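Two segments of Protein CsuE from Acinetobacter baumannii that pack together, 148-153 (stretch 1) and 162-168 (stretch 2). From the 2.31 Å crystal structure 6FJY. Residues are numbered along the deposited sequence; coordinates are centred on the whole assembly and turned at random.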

# COMPACT_ATOMS: atom_id res chain seq x y z
N GLU D 148 35.00 -11.68 -17.21
CA GLU D 148 34.65 -11.85 -18.61
C GLU D 148 33.61 -12.94 -18.78
O GLU D 148 33.56 -13.92 -18.02
CB GLU D 148 35.88 -12.17 -19.46
CG GLU D 148 36.76 -10.96 -19.71
CD GLU D 148 38.19 -11.33 -20.04
OE1 GLU D 148 38.63 -12.44 -19.67
OE2 GLU D 148 38.88 -10.50 -20.66
N SER D 149 32.75 -12.74 -19.77
CA SER D 149 31.86 -13.75 -20.28
C SER D 149 32.65 -14.69 -21.18
O SER D 149 33.75 -14.34 -21.64
CB SER D 149 30.71 -13.09 -21.05
OG SER D 149 31.20 -12.30 -22.12
N PRO D 150 32.13 -15.89 -21.46
CA PRO D 150 32.97 -16.93 -22.07
C PRO D 150 33.39 -16.60 -23.50
O PRO D 150 32.56 -16.22 -24.33
CB PRO D 150 32.07 -18.17 -22.03
CG PRO D 150 30.69 -17.63 -21.99
CD PRO D 150 30.77 -16.38 -21.18
N GLY D 151 34.68 -16.76 -23.77
CA GLY D 151 35.23 -16.53 -25.09
C GLY D 151 35.65 -15.11 -25.38
O GLY D 151 35.99 -14.80 -26.53
N PHE D 152 35.66 -14.23 -24.38
CA PHE D 152 35.98 -12.83 -24.60
C PHE D 152 37.47 -12.64 -24.82
O PHE D 152 38.30 -13.23 -24.12
CB PHE D 152 35.52 -11.96 -23.43
CG PHE D 152 35.18 -10.55 -23.82
CD1 PHE D 152 36.18 -9.64 -24.10
CD2 PHE D 152 33.86 -10.15 -23.95
CE1 PHE D 152 35.87 -8.35 -24.49
CE2 PHE D 152 33.55 -8.87 -24.34
CZ PHE D 152 34.56 -7.96 -24.61
N ARG D 153 37.81 -11.80 -25.80
CA ARG D 153 39.20 -11.52 -26.15
C ARG D 153 39.37 -10.01 -26.32
O ARG D 153 38.84 -9.43 -27.27
CB ARG D 153 39.61 -12.26 -27.43
N ASN D 162 36.90 -10.36 -29.53
CA ASN D 162 35.80 -11.31 -29.67
C ASN D 162 34.86 -11.14 -28.49
O ASN D 162 35.27 -11.32 -27.34
CB ASN D 162 36.31 -12.74 -29.75
CG ASN D 162 35.39 -13.65 -30.55
OD1 ASN D 162 34.80 -13.23 -31.55
ND2 ASN D 162 35.26 -14.90 -30.12
N TRP D 163 33.60 -10.80 -28.77
CA TRP D 163 32.59 -10.76 -27.71
C TRP D 163 32.38 -12.13 -27.08
O TRP D 163 31.92 -12.21 -25.94
CB TRP D 163 31.25 -10.25 -28.26
CG TRP D 163 31.26 -8.83 -28.75
CD1 TRP D 163 31.32 -8.41 -30.04
CD2 TRP D 163 31.17 -7.65 -27.94
NE1 TRP D 163 31.28 -7.03 -30.10
CE2 TRP D 163 31.19 -6.54 -28.82
CE3 TRP D 163 31.07 -7.42 -26.56
CZ2 TRP D 163 31.12 -5.23 -28.36
CZ3 TRP D 163 31.01 -6.11 -26.11
CH2 TRP D 163 31.04 -5.03 -27.01
N GLY D 164 32.71 -13.21 -27.79
CA GLY D 164 32.48 -14.54 -27.28
C GLY D 164 31.05 -15.01 -27.52
O GLY D 164 30.30 -14.45 -28.32
N SER D 165 30.68 -16.05 -26.78
CA SER D 165 29.36 -16.65 -26.91
C SER D 165 28.32 -16.03 -25.98
O SER D 165 27.12 -16.21 -26.21
CB SER D 165 29.44 -18.16 -26.64
OG SER D 165 30.01 -18.41 -25.37
N GLY D 166 28.74 -15.33 -24.94
CA GLY D 166 27.82 -14.63 -24.07
C GLY D 166 27.35 -15.45 -22.88
O GLY D 166 27.65 -16.64 -22.73
N ALA D 167 26.59 -14.78 -22.01
CA ALA D 167 26.02 -15.39 -20.82
C ALA D 167 24.60 -14.87 -20.62
O ALA D 167 24.35 -13.67 -20.72
CB ALA D 167 26.86 -15.10 -19.57
N ASP D 168 23.69 -15.78 -20.31
CA ASP D 168 22.26 -15.51 -20.33
C ASP D 168 21.72 -15.35 -18.92
O ASP D 168 21.85 -16.27 -18.10
CB ASP D 168 21.51 -16.62 -21.07
CG ASP D 168 21.98 -16.77 -22.49
OD1 ASP D 168 22.39 -15.75 -23.07
OD2 ASP D 168 21.94 -17.90 -23.02

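How do the two backbones meet? They run antiparallel, and at one end Arg-153 and Asn-162 form a single beta bridge: Arg-153 N donates to Asn-162 O at 3.0 Å, and Asn-162 N to Arg-153 O at 3.1 Å. Further along, Ser-165 N donates to Pro-150 O at 3.1 Å. Stretch 1 makes a type II turn from Ser-149 to Phe-152, closed by a weak hydrogen bond from Phe-152 N to Ser-149 O (3.3 Å), and Pro-150 O, the acceptor for Ser-165 N, lies within it.

Why does glycine suit the middle? Gly-151 and Gly-164 bring their CA atoms within 4.0 Å. A CB on Gly-164 would clash with Pro-150 O and Gly-151 C; its absence lets Gly-164 CA make a CA-H...O contact with Pro-150 O at 3.4 Å. Both glycines, like Gly-166, also adopt backbone angles that call for glycine.

What do the side chains add? Phe-152 and Trp-163 meet obliquely, CE2 of Phe-152 lying 3.6 Å from CE3 of Trp-163, with ring planes nearly perpendicular. Asn-162 O lies over one face of the phenylalanine ring. At the other end, the proline ring covers backbone, with Pro-150 CG 3.3 Å from Gly-166 O, while Pro-150 CD approaches Ala-167 CB at 4.4 Å.

What is buried? The contact covers 425 Å², both sides summed, with Asn-162, Pro-150 and Phe-152 the most covered. Ser-149 is buried in the whole assembly, and its OG is hydrogen-bonded elsewhere in the structure, so a small polar side chain fits there.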